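Local coordinates for sterol regulatory element-binding protein cleavage-activating protein (Schizosaccharomyces pombe, PDB 4YHC) that escorts the transcription factor precursor sre1 for processing at low sterol and low oxygen, and is represented here by its cytoplasmic WD40 domain, at residues 169-174 / 189-194; 53-58 / 65-70; 44-49 / 80-85. The protein carries 9 engineered substitutions. All blocks are in the same frame, centred on the assembly; numbering follows the deposited sequence.

Interaction 1: 169-174 / 189-194; sequences FQLSSP and IASLTE. Engineered in segment 189-194: Ser191 (natural residue Cys).
Leu171 and Thr193 meet where the chain passes from one blade of the WD40 propeller to the next. The segment 169-174 leaves outer strand 161-170. It crosses to lie on 189-194, the end of the second strand of the following sheet and the first residue after it. Leu171 CD2 rests 3.6 Å from Thr193 CG2 and 3.8 Å from CB of Ser191, which is an engineered residue, cysteine in nature. Leu171 also touches Ile149 of the blade it leaves and Tyr201 of the next, and it is buried. Ser173 CB packs 3.7 Å from Thr193 CB, while Ser173 OG makes a weak hydrogen bond to Ser195 N. Pro174 then starts the pairing of the new blade. Pro174 O accepts from Glu194 N at 2.9 Å, nearly along the C=O axis, and also takes a CA-H...O contact from Thr193. The ring of Pro174 lies against the carboxylate end of Glu194, the two side chains crossing at about a right angle. An alanine here would probably leave the Glu194 carboxylate freer to turn, since the ring atoms CG and CD would be gone. Glu194 is extended beyond CG (chi2 -178°), which brings Glu194 CD to 3.5 Å from Pro174 CG.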
loop_
_atom_site.group_PDB
_atom_site.type_symbol
_atom_site.label_atom_id
_atom_site.label_comp_id
_atom_site.label_asym_id
_atom_site.label_seq_id
_atom_site.Cartn_x
_atom_site.Cartn_y
_atom_site.Cartn_z
ATOM N N PHE A 169 24.812 1.942 1.656
ATOM C CA PHE A 169 25.069 0.609 2.169
ATOM C C PHE A 169 25.048 -0.349 1.017
ATOM O O PHE A 169 24.484 -0.072 -0.042
ATOM C CB PHE A 169 24.017 0.172 3.166
ATOM C CG PHE A 169 23.674 1.199 4.223
ATOM C CD1 PHE A 169 24.652 1.779 5.007
ATOM C CD2 PHE A 169 22.341 1.534 4.476
ATOM C CE1 PHE A 169 24.314 2.715 5.982
ATOM C CE2 PHE A 169 22.008 2.460 5.462
ATOM C CZ PHE A 169 23.004 3.042 6.216
ATOM N N GLN A 170 25.641 -1.509 1.237
ATOM C CA GLN A 170 25.692 -2.519 0.233
ATOM C C GLN A 170 25.360 -3.831 0.911
ATOM O O GLN A 170 25.944 -4.191 1.920
ATOM C CB GLN A 170 27.085 -2.571 -0.394
ATOM C CG GLN A 170 27.236 -3.722 -1.391
ATOM C CD GLN A 170 26.262 -3.587 -2.552
ATOM O OE1 GLN A 170 26.022 -2.476 -3.036
ATOM N NE2 GLN A 170 25.688 -4.703 -2.999
ATOM N N LEU A 171 24.407 -4.540 0.340
ATOM C CA LEU A 171 24.038 -5.839 0.826
ATOM C C LEU A 171 24.805 -6.893 0.018
ATOM O O LEU A 171 25.130 -6.681 -1.134
ATOM C CB LEU A 171 22.524 -6.046 0.669
ATOM C CG LEU A 171 21.660 -5.691 1.879
ATOM C CD1 LEU A 171 21.967 -4.340 2.504
ATOM C CD2 LEU A 171 20.194 -5.772 1.486
ATOM N N SER A 172 24.980 -8.051 0.622
ATOM C CA SER A 172 25.728 -9.156 0.055
ATOM C C SER A 172 24.942 -9.951 -0.964
ATOM O O SER A 172 25.494 -10.869 -1.560
ATOM C CB SER A 172 26.095 -10.122 1.180
ATOM O OG SER A 172 26.637 -9.396 2.273
ATOM N N SER A 173 23.664 -9.641 -1.155
ATOM C CA SER A 173 22.876 -10.322 -2.167
ATOM C C SER A 173 21.888 -9.372 -2.905
ATOM O O SER A 173 21.606 -8.273 -2.442
ATOM C CB SER A 173 22.159 -11.480 -1.470
ATOM O OG SER A 173 21.274 -12.168 -2.340
ATOM N N PRO A 174 21.354 -9.793 -4.057
ATOM C CA PRO A 174 20.337 -8.943 -4.666
ATOM C C PRO A 174 19.020 -8.894 -3.860
ATOM O O PRO A 174 18.624 -9.860 -3.225
ATOM C CB PRO A 174 20.091 -9.591 -6.049
ATOM C CG PRO A 174 21.186 -10.610 -6.236
ATOM C CD PRO A 174 21.541 -11.036 -4.828
ATOM N N ILE A 189 14.634 0.458 7.444
ATOM C CA ILE A 189 14.515 -0.053 6.082
ATOM C C ILE A 189 14.787 -1.538 6.106
ATOM O O ILE A 189 15.886 -1.972 6.548
ATOM C CB ILE A 189 15.543 0.586 5.146
ATOM C CG1 ILE A 189 15.464 2.095 5.226
ATOM C CG2 ILE A 189 15.336 0.126 3.729
ATOM C CD1 ILE A 189 14.231 2.679 4.558
ATOM N N ALA A 190 13.845 -2.318 5.587
ATOM C CA ALA A 190 13.930 -3.788 5.663
ATOM C C ALA A 190 14.013 -4.320 4.253
ATOM O O ALA A 190 13.257 -3.861 3.393
ATOM C CB ALA A 190 12.701 -4.356 6.366
ATOM N N SER A 191 14.913 -5.295 4.022
ATOM C CA SER A 191 15.151 -5.848 2.699
ATOM C C SER A 191 15.213 -7.379 2.714
ATOM O O SER A 191 15.889 -7.990 3.496
ATOM C CB SER A 191 16.435 -5.257 2.090
ATOM O OG SER A 191 16.493 -3.847 2.256
ATOM N N LEU A 192 14.458 -7.992 1.854
ATOM C CA LEU A 192 14.483 -9.439 1.702
ATOM C C LEU A 192 15.402 -9.673 0.536
ATOM O O LEU A 192 15.175 -9.110 -0.556
ATOM C CB LEU A 192 13.086 -9.988 1.391
ATOM C CG LEU A 192 13.018 -11.488 0.968
ATOM C CD1 LEU A 192 13.562 -12.340 2.093
ATOM C CD2 LEU A 192 11.580 -11.848 0.690
ATOM N N THR A 193 16.494 -10.415 0.768
ATOM C CA THR A 193 17.457 -10.704 -0.323
ATOM C C THR A 193 17.302 -12.128 -0.842
ATOM O O THR A 193 16.678 -12.957 -0.193
ATOM C CB THR A 193 18.908 -10.552 0.138
ATOM O OG1 THR A 193 19.086 -11.348 1.282
ATOM C CG2 THR A 193 19.212 -9.142 0.553
ATOM N N GLU A 194 17.836 -12.367 -2.031
ATOM C CA GLU A 194 17.873 -13.726 -2.644
ATOM C C GLU A 194 18.459 -14.830 -1.766
ATOM O O GLU A 194 18.136 -15.984 -1.953
ATOM C CB GLU A 194 18.595 -13.715 -3.971
ATOM C CG GLU A 194 17.868 -12.924 -5.051
ATOM C CD GLU A 194 18.588 -12.958 -6.396
ATOM O OE1 GLU A 194 19.570 -13.729 -6.546
ATOM O OE2 GLU A 194 18.174 -12.205 -7.317
#

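Interaction 2: 53-58 / 65-70; sequences SLVVWD and KLVLSK. Engineered in segment 53-58: Ser53 (natural residue Cys).
Strands 54-58 and 66-68 form an antiparallel hairpin pair, the third and fourth strands of a WD40 blade. Their axes run 4.7 Å apart at 171°. Leu54 and Leu68 make a hydrogen-bonded pair, with Leu68 N 2.7 Å from Leu54 O and a return bond from Leu54 N to Leu68 O. Val55 and Val67 are the non-hydrogen-bonded pair, their side chains on the other face. Val56 N bonds to Leu66 O. Val56 O then takes two donors, Lys65 N at 2.7 Å and, weakly, Leu66 N. Two residues thus face one, a classic beta bulge. On the face of Leu54 and Val56, Leu66 CD1 lies 4.0 Å from Leu54 CD1, and Val56 CG1 touches Leu66 CB at 3.8 Å. Lys65 lays its chain across Val56 CG2 and Asp58, with CG anti to the carbonyl carbon (chi1 -63°) and a bend at chi4. Lys65 CE is 3.1 Å from Asp58 OD2, but the salt bridge from Lys65 NZ is long at 3.8 Å. NZ also has Glu103 as a salt-bridge partner, and Asp58 OD1 accepts from Gln61 N. Trp57 and Asp58 are the Trp-Asp pair that names WD repeats. Engineered Ser53, cysteine in nature, bonds through OG to Asp51 and His29. On the inner side strand 54-58 pairs with strand 44-49, and Val56 touches Val102 just after strand 96-101 of the next blade.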
loop_
_atom_site.group_PDB
_atom_site.type_symbol
_atom_site.label_atom_id
_atom_site.label_comp_id
_atom_site.label_asym_id
_atom_site.label_seq_id
_atom_site.Cartn_x
_atom_site.Cartn_y
_atom_site.Cartn_z
ATOM N N SER A 53 3.489 9.869 -18.561
ATOM C CA SER A 53 2.625 10.983 -18.158
ATOM C C SER A 53 2.261 10.829 -16.669
ATOM O O SER A 53 2.104 9.706 -16.165
ATOM C CB SER A 53 1.322 11.040 -18.971
ATOM O OG SER A 53 0.736 9.761 -19.177
ATOM N N LEU A 54 2.090 11.945 -16.006
ATOM C CA LEU A 54 1.808 11.943 -14.596
ATOM C C LEU A 54 0.586 12.773 -14.276
ATOM O O LEU A 54 0.485 13.920 -14.667
ATOM C CB LEU A 54 2.985 12.551 -13.895
ATOM C CG LEU A 54 3.322 12.493 -12.402
ATOM C CD1 LEU A 54 3.258 13.791 -11.697
ATOM C CD2 LEU A 54 2.792 11.366 -11.556
ATOM N N VAL A 55 -0.257 12.228 -13.435
ATOM C CA VAL A 55 -1.378 12.959 -12.877
ATOM C C VAL A 55 -1.320 12.797 -11.350
ATOM O O VAL A 55 -1.252 11.636 -10.810
ATOM C CB VAL A 55 -2.740 12.420 -13.414
ATOM C CG1 VAL A 55 -3.895 13.154 -12.746
ATOM C CG2 VAL A 55 -2.826 12.491 -14.962
ATOM N N VAL A 56 -1.296 13.920 -10.651
ATOM C CA VAL A 56 -1.449 13.872 -9.249
ATOM C C VAL A 56 -2.782 14.548 -8.823
ATOM O O VAL A 56 -3.157 15.635 -9.302
ATOM C CB VAL A 56 -0.164 14.127 -8.410
ATOM C CG1 VAL A 56 1.092 14.410 -9.225
ATOM C CG2 VAL A 56 -0.348 14.861 -7.112
ATOM N N TRP A 57 -3.490 13.810 -7.964
ATOM C CA TRP A 57 -4.939 14.017 -7.737
ATOM C C TRP A 57 -5.161 14.075 -6.259
ATOM O O TRP A 57 -4.688 13.219 -5.549
ATOM C CB TRP A 57 -5.660 12.821 -8.384
ATOM C CG TRP A 57 -7.115 12.774 -8.117
ATOM C CD1 TRP A 57 -7.777 11.981 -7.195
ATOM C CD2 TRP A 57 -8.093 13.531 -8.789
ATOM N NE1 TRP A 57 -9.125 12.214 -7.292
ATOM C CE2 TRP A 57 -9.338 13.176 -8.255
ATOM C CE3 TRP A 57 -8.039 14.474 -9.825
ATOM C CZ2 TRP A 57 -10.516 13.733 -8.713
ATOM C CZ3 TRP A 57 -9.222 15.056 -10.262
ATOM C CH2 TRP A 57 -10.435 14.670 -9.713
ATOM N N ASP A 58 -5.896 15.095 -5.795
ATOM C CA ASP A 58 -6.312 15.221 -4.404
ATOM C C ASP A 58 -7.621 14.444 -4.187
ATOM O O ASP A 58 -8.667 14.768 -4.713
ATOM C CB ASP A 58 -6.499 16.707 -3.983
ATOM C CG ASP A 58 -6.645 16.828 -2.498
ATOM O OD1 ASP A 58 -7.673 16.338 -1.958
ATOM O OD2 ASP A 58 -5.673 17.259 -1.813
ATOM N N LYS A 65 -3.858 18.228 -8.907
ATOM C CA LYS A 65 -2.825 19.019 -8.339
ATOM C C LYS A 65 -1.719 19.263 -9.366
ATOM O O LYS A 65 -1.125 20.318 -9.387
ATOM C CB LYS A 65 -2.227 18.329 -7.125
ATOM C CG LYS A 65 -3.169 18.116 -5.960
ATOM C CD LYS A 65 -2.430 17.305 -4.868
ATOM C CE LYS A 65 -3.019 17.522 -3.484
ATOM N NZ LYS A 65 -1.931 17.801 -2.513
ATOM N N LEU A 66 -1.410 18.286 -10.205
ATOM C CA LEU A 66 -0.294 18.433 -11.140
ATOM C C LEU A 66 -0.600 17.454 -12.228
ATOM O O LEU A 66 -1.000 16.317 -11.955
ATOM C CB LEU A 66 1.025 18.023 -10.428
ATOM C CG LEU A 66 2.408 18.528 -10.812
ATOM C CD1 LEU A 66 3.518 17.555 -10.427
ATOM C CD2 LEU A 66 2.468 18.799 -12.295
ATOM N N VAL A 67 -0.459 17.892 -13.467
ATOM C CA VAL A 67 -0.643 17.046 -14.580
ATOM C C VAL A 67 0.559 17.301 -15.441
ATOM O O VAL A 67 0.861 18.479 -15.738
ATOM C CB VAL A 67 -1.876 17.396 -15.411
ATOM C CG1 VAL A 67 -1.899 16.545 -16.653
ATOM C CG2 VAL A 67 -3.155 17.162 -14.637
ATOM N N LEU A 68 1.284 16.238 -15.777
ATOM C CA LEU A 68 2.384 16.352 -16.769
ATOM C C LEU A 68 2.202 15.368 -17.870
ATOM O O LEU A 68 2.151 14.167 -17.642
ATOM C CB LEU A 68 3.772 16.227 -16.144
ATOM C CG LEU A 68 4.165 17.326 -15.134
ATOM C CD1 LEU A 68 5.403 16.980 -14.351
ATOM C CD2 LEU A 68 4.345 18.713 -15.788
ATOM N N SER A 69 2.140 15.873 -19.111
ATOM C CA SER A 69 2.106 15.015 -20.276
ATOM C C SER A 69 3.449 14.358 -20.519
ATOM O O SER A 69 4.459 14.765 -19.988
ATOM C CB SER A 69 1.750 15.869 -21.519
ATOM O OG SER A 69 2.761 16.932 -21.663
ATOM N N LYS A 70 3.460 13.357 -21.378
ATOM C CA LYS A 70 4.707 12.738 -21.823
ATOM C C LYS A 70 5.813 13.727 -22.255
ATOM O O LYS A 70 6.976 13.532 -21.960
ATOM C CB LYS A 70 4.408 11.817 -22.993
ATOM C CG LYS A 70 5.677 11.334 -23.681
ATOM C CD LYS A 70 5.339 10.622 -24.976
ATOM C CE LYS A 70 6.573 10.274 -25.776
ATOM N NZ LYS A 70 6.182 10.135 -27.193
#

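Interaction 3: 44-49 / 80-85; sequences TFASVG and IALDPQ
Thr44, Ala46 and Val48 on one side meet Ile80 and Leu82 on the other, where two neighbouring blades of the WD40 propeller pack sheet on sheet. Strand 44-49 is the second strand of its blade, in the first predicted repeat. Strand 79-82 is the innermost strand of the next. The local axes lie 8.8 Å apart and run antiparallel at 173°. That spacing is too wide for strand pairing, and no hydrogen bond joins 44-49 to 80-85.

The apolar contacts carry the packing. Ile80 is fully extended, with CG1 anti to the backbone N and CD1 anti to CA (chi2 179°). The tip, Ile80 CD1, therefore reaches between two partners, 3.9 Å from Ala46 CB and 4.1 Å from Val48 CG2. It meets Val48 tip to tip. Leu82 divides its methyls. Leu82 CD2 lies 3.6 Å from Thr44 CG2 and 3.7 Å from Thr44 O, and Leu82 CD1 faces Ala46 CB more loosely at 4.4 Å. The small side chain of Ala46 thus lies under both larger ones. Leu54 covers Ile80 from strand 54-58, and Ala37 lies against Leu82, so the interface continues over both neighbours of strand 44-49.

The polar groups find partners beside the packing. Thr44 turns CG2 to Leu82, while its OG1 is hydrogen-bonded to Gly86 O, a link between the two blades. Ser47 points away and its OG is hydrogen-bonded to NE2 of His29, in the loop before strand 33-38. After strand 79-82 the chain turns at Asp83, whose OD1 accepts from Asn87 N and Tyr88 N. The other oxygen closes an Asx turn: Gln85 N lies 3.0 Å from Asp83 OD2 and meets it from above the carboxylate plane.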
loop_
_atom_site.group_PDB
_atom_site.type_symbol
_atom_site.label_atom_id
_atom_site.label_comp_id
_atom_site.label_asym_id
_atom_site.label_seq_id
_atom_site.Cartn_x
_atom_site.Cartn_y
_atom_site.Cartn_z
ATOM N N THR A 44 -3.259 12.008 -1.172
ATOM C CA THR A 44 -2.807 12.329 -2.514
ATOM C C THR A 44 -2.556 11.057 -3.284
ATOM O O THR A 44 -1.893 10.153 -2.792
ATOM C CB THR A 44 -1.526 13.185 -2.492
ATOM O OG1 THR A 44 -1.726 14.403 -1.771
ATOM C CG2 THR A 44 -1.084 13.613 -3.931
ATOM N N PHE A 45 -3.094 11.022 -4.496
ATOM C CA PHE A 45 -3.026 9.875 -5.406
ATOM C C PHE A 45 -2.220 10.295 -6.619
ATOM O O PHE A 45 -2.368 11.436 -7.089
ATOM C CB PHE A 45 -4.456 9.544 -5.868
ATOM C CG PHE A 45 -4.556 8.334 -6.785
ATOM C CD1 PHE A 45 -4.612 7.065 -6.260
ATOM C CD2 PHE A 45 -4.614 8.496 -8.134
ATOM C CE1 PHE A 45 -4.761 5.950 -7.087
ATOM C CE2 PHE A 45 -4.732 7.418 -8.974
ATOM C CZ PHE A 45 -4.834 6.141 -8.458
ATOM N N ALA A 46 -1.403 9.381 -7.141
ATOM C CA ALA A 46 -0.688 9.605 -8.402
ATOM C C ALA A 46 -0.829 8.429 -9.357
ATOM O O ALA A 46 -0.768 7.261 -8.924
ATOM C CB ALA A 46 0.778 9.814 -8.109
ATOM N N SER A 47 -0.910 8.721 -10.662
ATOM C CA SER A 47 -0.932 7.711 -11.676
ATOM C C SER A 47 0.128 8.057 -12.750
ATOM O O SER A 47 0.333 9.228 -13.077
ATOM C CB SER A 47 -2.319 7.574 -12.317
ATOM O OG SER A 47 -2.862 8.800 -12.753
ATOM N N VAL A 48 0.760 7.008 -13.268
ATOM C CA VAL A 48 1.810 7.120 -14.267
ATOM C C VAL A 48 1.487 6.258 -15.477
ATOM O O VAL A 48 1.176 5.082 -15.334
ATOM C CB VAL A 48 3.164 6.678 -13.711
ATOM C CG1 VAL A 48 4.200 6.803 -14.824
ATOM C CG2 VAL A 48 3.590 7.551 -12.507
ATOM N N GLY A 49 1.456 6.872 -16.642
ATOM C CA GLY A 49 1.062 6.188 -17.900
ATOM C C GLY A 49 2.245 5.437 -18.425
ATOM O O GLY A 49 3.394 5.710 -18.018
ATOM N N ILE A 80 8.749 6.604 -8.688
ATOM C CA ILE A 80 7.997 7.701 -8.134
ATOM C C ILE A 80 7.705 7.444 -6.685
ATOM O O ILE A 80 7.576 6.303 -6.295
ATOM C CB ILE A 80 6.666 7.908 -8.885
ATOM C CG1 ILE A 80 5.918 9.082 -8.257
ATOM C CG2 ILE A 80 5.768 6.656 -8.834
ATOM C CD1 ILE A 80 4.607 9.376 -8.947
ATOM N N ALA A 81 7.614 8.492 -5.879
ATOM C CA ALA A 81 7.208 8.312 -4.504
ATOM C C ALA A 81 6.700 9.605 -3.939
ATOM O O ALA A 81 7.021 10.696 -4.451
ATOM C CB ALA A 81 8.318 7.738 -3.691
ATOM N N LEU A 82 5.786 9.491 -2.982
ATOM C CA LEU A 82 5.206 10.648 -2.326
ATOM C C LEU A 82 5.649 10.714 -0.939
ATOM O O LEU A 82 5.844 9.657 -0.306
ATOM C CB LEU A 82 3.686 10.519 -2.284
ATOM C CG LEU A 82 2.900 10.675 -3.580
ATOM C CD1 LEU A 82 2.636 9.322 -4.164
ATOM C CD2 LEU A 82 1.553 11.277 -3.261
ATOM N N ASP A 83 5.756 11.923 -0.397
ATOM C CA ASP A 83 6.041 12.004 1.016
ATOM C C ASP A 83 4.767 11.538 1.791
ATOM O O ASP A 83 3.655 11.504 1.226
ATOM C CB ASP A 83 6.488 13.416 1.417
ATOM C CG ASP A 83 5.331 14.365 1.685
ATOM O OD1 ASP A 83 4.674 14.818 0.731
ATOM O OD2 ASP A 83 5.088 14.637 2.866
ATOM N N PRO A 84 4.932 11.196 3.063
ATOM C CA PRO A 84 3.813 10.653 3.793
ATOM C C PRO A 84 2.640 11.571 3.972
ATOM O O PRO A 84 1.556 11.082 4.121
ATOM C CB PRO A 84 4.423 10.252 5.170
ATOM C CG PRO A 84 5.887 10.326 5.024
ATOM C CD PRO A 84 6.161 11.243 3.879
ATOM N N GLN A 85 2.817 12.884 3.809
ATOM C CA GLN A 85 1.707 13.842 3.913
ATOM C C GLN A 85 1.094 14.192 2.596
ATOM O O GLN A 85 0.049 14.867 2.546
ATOM C CB GLN A 85 2.168 15.128 4.657
ATOM C CG GLN A 85 2.368 14.934 6.157
ATOM C CD GLN A 85 1.140 14.314 6.819
ATOM O OE1 GLN A 85 0.051 14.907 6.829
ATOM N NE2 GLN A 85 1.294 13.083 7.338
#

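In the fold
After its first strands, the chain lays down strand 44-49, then strand 54-58 beside it. Interaction 2 closes first, when 65-70 folds back on 53-58 to complete the sheet of the first predicted WD repeat. The chain then moves on, and 80-85 returns to 44-49. Interaction 3 closes this wider loop, with all of interaction 2 within it, and joins the first blade to the second. The two contacts touch through the paired strands 44-49 and 54-58. Interaction 1 follows in series, its centre about 25 Å from that of interaction 3. It closes a short loop and ties strand 161-170 to the next blade.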